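Local coordinates for protein AAR187Cp (Eremothecium gossypii, PDB 3ZIL) that probably regulates sister-chromatid cohesion through the cohesin complex, as the Wpl1 protein whose C-terminal, all-helical Wap1 domain forms this chain, at residues Q74-K79 and L85-I90; A104-S107 and F111-P114. All blocks are in the same frame, centred on the assembly; numbering follows the deposited sequence.

Contact 1. Residues Q74-K79 and L85-I90; sequences QGTDPK and LLQCFI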
loop_
_atom_site.group_PDB
_atom_site.type_symbol
_atom_site.label_atom_id
_atom_site.label_comp_id
_atom_site.label_asym_id
_atom_site.label_seq_id
_atom_site.Cartn_x
_atom_site.Cartn_y
_atom_site.Cartn_z
ATOM N N GLN A 74 1.802 19.834 21.338
ATOM C CA GLN A 74 2.240 19.604 22.756
ATOM C C GLN A 74 1.523 18.358 23.359
ATOM O O GLN A 74 2.117 17.561 24.091
ATOM C CB GLN A 74 1.995 20.865 23.635
ATOM C CG GLN A 74 2.776 20.780 24.940
ATOM C CD GLN A 74 2.446 21.893 25.933
ATOM O OE1 GLN A 74 1.594 22.754 25.670
ATOM N NE2 GLN A 74 3.156 21.902 27.073
ATOM N N GLY A 75 0.245 18.240 23.065
ATOM C CA GLY A 75 -0.537 17.069 23.425
ATOM C C GLY A 75 -1.171 16.522 22.150
ATOM O O GLY A 75 -1.668 17.294 21.276
ATOM N N THR A 76 -1.134 15.208 22.006
ATOM C CA THR A 76 -1.803 14.544 20.870
ATOM C C THR A 76 -2.573 13.405 21.539
ATOM O O THR A 76 -2.110 12.809 22.513
ATOM C CB THR A 76 -0.798 13.988 19.872
ATOM O OG1 THR A 76 0.154 13.233 20.596
ATOM C CG2 THR A 76 0.020 15.077 19.162
ATOM N N ASP A 77 -3.780 13.156 21.082
ATOM C CA ASP A 77 -4.562 12.051 21.587
ATOM C C ASP A 77 -5.493 11.649 20.448
ATOM O O ASP A 77 -6.302 12.463 20.035
ATOM C CB ASP A 77 -5.382 12.535 22.815
ATOM C CG ASP A 77 -6.264 11.444 23.408
ATOM O OD1 ASP A 77 -6.505 10.395 22.777
ATOM O OD2 ASP A 77 -6.759 11.669 24.507
ATOM N N PRO A 78 -5.345 10.408 19.909
ATOM C CA PRO A 78 -6.219 9.989 18.819
ATOM C C PRO A 78 -7.703 9.882 19.193
ATOM O O PRO A 78 -8.549 9.868 18.302
ATOM C CB PRO A 78 -5.642 8.642 18.394
ATOM C CG PRO A 78 -5.038 8.095 19.611
ATOM C CD PRO A 78 -4.522 9.277 20.410
ATOM N N LYS A 79 -8.023 9.885 20.486
ATOM C CA LYS A 79 -9.427 9.889 20.918
ATOM C C LYS A 79 -10.067 11.271 20.804
ATOM O O LYS A 79 -11.274 11.373 20.810
ATOM C CB LYS A 79 -9.589 9.355 22.353
ATOM C CG LYS A 79 -9.415 7.841 22.466
ATOM C CD LYS A 79 -9.093 7.491 23.920
ATOM C CE LYS A 79 -8.928 6.000 24.106
ATOM N NZ LYS A 79 -8.189 5.734 25.389
ATOM N N LEU A 85 -7.921 16.278 13.906
ATOM C CA LEU A 85 -8.170 16.850 12.611
ATOM C C LEU A 85 -7.491 18.204 12.361
ATOM O O LEU A 85 -6.858 18.413 11.318
ATOM C CB LEU A 85 -9.651 16.977 12.357
ATOM C CG LEU A 85 -9.923 17.286 10.855
ATOM C CD1 LEU A 85 -9.460 16.157 9.914
ATOM C CD2 LEU A 85 -11.409 17.617 10.618
ATOM N N LEU A 86 -7.659 19.140 13.304
ATOM C CA LEU A 86 -6.991 20.409 13.241
ATOM C C LEU A 86 -5.475 20.216 13.183
ATOM O O LEU A 86 -4.796 20.955 12.493
ATOM C CB LEU A 86 -7.357 21.235 14.503
ATOM C CG LEU A 86 -8.842 21.476 14.746
ATOM C CD1 LEU A 86 -9.172 22.270 16.048
ATOM C CD2 LEU A 86 -9.477 22.104 13.511
ATOM N N GLN A 87 -4.942 19.254 13.963
ATOM C CA GLN A 87 -3.526 19.057 14.027
ATOM C C GLN A 87 -3.057 18.489 12.707
ATOM O O GLN A 87 -1.946 18.825 12.314
ATOM C CB GLN A 87 -3.094 18.085 15.162
ATOM C CG GLN A 87 -3.285 18.746 16.538
ATOM C CD GLN A 87 -3.150 17.766 17.673
ATOM O OE1 GLN A 87 -3.872 16.773 17.736
ATOM N NE2 GLN A 87 -2.298 18.103 18.649
ATOM N N CYS A 88 -3.838 17.606 12.088
ATOM C CA CYS A 88 -3.428 17.098 10.732
ATOM C C CYS A 88 -3.377 18.281 9.679
ATOM O O CYS A 88 -2.468 18.325 8.880
ATOM C CB CYS A 88 -4.407 16.068 10.223
ATOM S SG CYS A 88 -4.473 14.496 11.093
ATOM N N PHE A 89 -4.356 19.195 9.676
ATOM C CA PHE A 89 -4.286 20.418 8.849
ATOM C C PHE A 89 -2.987 21.268 9.073
ATOM O O PHE A 89 -2.294 21.580 8.117
ATOM C CB PHE A 89 -5.581 21.266 8.986
ATOM C CG PHE A 89 -5.461 22.622 8.377
ATOM C CD1 PHE A 89 -5.499 22.790 6.982
ATOM C CD2 PHE A 89 -5.204 23.729 9.179
ATOM C CE1 PHE A 89 -5.360 24.046 6.412
ATOM C CE2 PHE A 89 -5.032 24.987 8.600
ATOM C CZ PHE A 89 -5.110 25.143 7.215
ATOM N N ILE A 90 -2.620 21.552 10.338
ATOM C CA ILE A 90 -1.410 22.227 10.673
ATOM C C ILE A 90 -0.182 21.522 10.058
ATOM O O ILE A 90 0.683 22.188 9.419
ATOM C CB ILE A 90 -1.266 22.367 12.214
ATOM C CG1 ILE A 90 -2.373 23.275 12.723
ATOM C CG2 ILE A 90 0.168 22.784 12.603
ATOM C CD1 ILE A 90 -2.344 24.636 12.054
HETATM O O HOH W 1 -4.836 15.095 19.648
#
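Q87 reaches from helix 81-93 to the backbone of G75 and, through a water, to that of D77, linking the helix to the loop that precedes it in a helix-loop-helix connection of the all-helical Wap1 domain. Segment 74-79 lies in the loop joining helix 54-72 to helix 81-93. The 92 Å² buried between the two segments shows a narrow contact, carried from the helix by one buried glutamine.

The direct polar contact is a hydrogen bond from Q87 NE2 to G75 O, 2.8 Å long, with an N-H...O angle of 150°. The donor lies in the carbonyl plane of G75, and the acceptor lies close to the amide plane of Q87, so both flat groups are well oriented for the bond. NE2 also donates to C72 O, and G75 O also accepts from R39 NH2 on helix 36-52. Both atoms thus have two partners.

A second polar route uses the other end of that amide. A water donates to Q87 OE1 at 2.7 Å and accepts from D77 N at 2.6 Å, joining the helix to the next part of the loop. The bonds at NE2 and OE1 together set the flip of the amide, nitrogen toward G75 O and oxygen toward the water. With CG anti to its own carbonyl carbon (chi1 -71°) and the chain extended beyond, Q87 carries its amide far enough out to serve both routes.

Van der Waals packing is slight: the methyl CG2 of T76 lies 3.8 Å from Q87 NE2, the two side chains crossing at about a right angle. F111 of helix 108-116 packs against both residues.

Within the loop, D77 forms an Asx turn that shapes the chain before helix 81-93: K79 N donates to D77 OD1 at 2.8 Å, arriving from above the carboxylate plane.

Contact 2. Residues A104-S107 and F111-P114; sequences AMLS and FILP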
loop_
_atom_site.group_PDB
_atom_site.type_symbol
_atom_site.label_atom_id
_atom_site.label_comp_id
_atom_site.label_asym_id
_atom_site.label_seq_id
_atom_site.Cartn_x
_atom_site.Cartn_y
_atom_site.Cartn_z
ATOM N N ALA A 104 8.666 13.895 15.287
ATOM C CA ALA A 104 8.443 12.846 16.303
ATOM C C ALA A 104 7.395 13.312 17.309
ATOM O O ALA A 104 6.843 12.489 18.065
ATOM C CB ALA A 104 9.744 12.501 17.062
ATOM N N MET A 105 7.013 14.598 17.306
ATOM C CA MET A 105 5.917 14.909 18.249
ATOM C C MET A 105 4.589 14.325 17.776
ATOM O O MET A 105 3.629 14.383 18.515
ATOM C CB MET A 105 5.745 16.414 18.558
ATOM C CG MET A 105 6.970 17.099 19.110
ATOM S SD MET A 105 6.668 18.940 19.147
ATOM C CE MET A 105 5.792 19.109 20.714
ATOM N N LEU A 106 4.521 13.823 16.525
ATOM C CA LEU A 106 3.353 13.126 16.022
ATOM C C LEU A 106 3.657 11.633 16.019
ATOM O O LEU A 106 4.179 11.121 14.972
ATOM C CB LEU A 106 2.980 13.617 14.578
ATOM C CG LEU A 106 2.555 15.094 14.390
ATOM C CD1 LEU A 106 3.759 16.033 14.565
ATOM C CD2 LEU A 106 1.884 15.328 13.023
ATOM N N SER A 107 3.385 10.912 17.136
ATOM C CA SER A 107 3.894 9.531 17.224
ATOM C C SER A 107 3.231 8.668 16.165
ATOM O O SER A 107 2.015 8.632 16.097
ATOM C CB SER A 107 3.614 8.894 18.592
ATOM O OG SER A 107 3.811 7.494 18.487
ATOM N N PHE A 111 -0.296 7.758 17.589
ATOM C CA PHE A 111 -1.219 8.881 17.252
ATOM C C PHE A 111 -1.640 8.686 15.797
ATOM O O PHE A 111 -2.789 8.495 15.502
ATOM C CB PHE A 111 -0.463 10.246 17.394
ATOM C CG PHE A 111 -1.257 11.468 16.975
ATOM C CD1 PHE A 111 -2.510 11.736 17.534
ATOM C CD2 PHE A 111 -0.699 12.403 16.098
ATOM C CE1 PHE A 111 -3.227 12.851 17.154
ATOM C CE2 PHE A 111 -1.404 13.541 15.698
ATOM C CZ PHE A 111 -2.681 13.769 16.248
ATOM N N ILE A 112 -0.664 8.740 14.906
ATOM C CA ILE A 112 -0.948 8.727 13.480
ATOM C C ILE A 112 -1.596 7.383 13.082
ATOM O O ILE A 112 -2.608 7.402 12.409
ATOM C CB ILE A 112 0.329 8.977 12.661
ATOM C CG1 ILE A 112 0.779 10.446 12.770
ATOM C CG2 ILE A 112 0.178 8.578 11.193
ATOM C CD1 ILE A 112 -0.134 11.507 12.112
ATOM N N LEU A 113 -0.986 6.243 13.438
ATOM C CA LEU A 113 -1.524 4.913 13.022
ATOM C C LEU A 113 -2.941 4.718 13.554
ATOM O O LEU A 113 -3.843 4.400 12.795
ATOM C CB LEU A 113 -0.575 3.729 13.421
ATOM C CG LEU A 113 -1.121 2.276 13.433
ATOM C CD1 LEU A 113 -1.719 1.880 12.074
ATOM C CD2 LEU A 113 -0.083 1.234 13.883
ATOM N N PRO A 114 -3.171 5.013 14.853
ATOM C CA PRO A 114 -4.565 4.940 15.325
ATOM C C PRO A 114 -5.519 5.794 14.578
ATOM O O PRO A 114 -6.646 5.337 14.244
ATOM C CB PRO A 114 -4.469 5.453 16.788
ATOM C CG PRO A 114 -3.172 4.933 17.221
ATOM C CD PRO A 114 -2.253 5.173 15.998
#
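S107 O receives two backbone hydrogen bonds from the first turn of helix 108-116, from F111 N and I112 N, both 2.9 Å long. S107 is the N-cap of this helix, and its OG caps N110 N just beyond the segment. The bond from I112 is nearly straight, with an N-H...O angle of 168°, while that from F111 is bent to 133° and its donor is tilted further from the carbonyl plane. Bonds from the fourth and fifth residues after S107 make a bifurcated start, with an element of pi-type spacing beside the usual alpha pattern.

The tight part lies on the buried side. F111 CB comes within 3.2 Å of S107 O, and with CG anti to the backbone N (chi1 175°) the ring is placed alongside L106, with CD2 4.2 Å from L106 CB. I112 CG1 approaches the same L106 CB from the neighbouring helix position at 4.3 Å. L106 meets both side chains with its beta carbon and its backbone; the side-chain part is apolar.

The opposite character appears at the ends of the two segments. A104 is exposed, and the end of the M105 side chain leads away from 111-114, while P114, only partly exposed, marks a kink where its N lacks a bond to the preceding turn.

Neighbouring helices enclose the apolar part: L106 packs on W69 of helix 54-72 and A91 of helix 81-93, F111 on S84 of helix 81-93, and I112 on W155 of helix 147-158.

Both contacts tie a loop to the helix that follows it, and these two helices, 81-93 and 108-116, are consecutive in the chain. The centres of the two contacts lie about 9 Å apart. Contact 1 is partly buried and depends on a side-chain amide and a water bridging to loop backbone; contact 2 is buried, larger at 201 Å² against 92 Å², and combines helix capping with apolar packing. They meet directly: F111 CZ lies 3.6 Å from Q87 OE1, while F111 CD1 is 3.7 Å from T76 CB. The F111 ring thus belongs to the packing of both, and P78 against P114 extends the join along the loop.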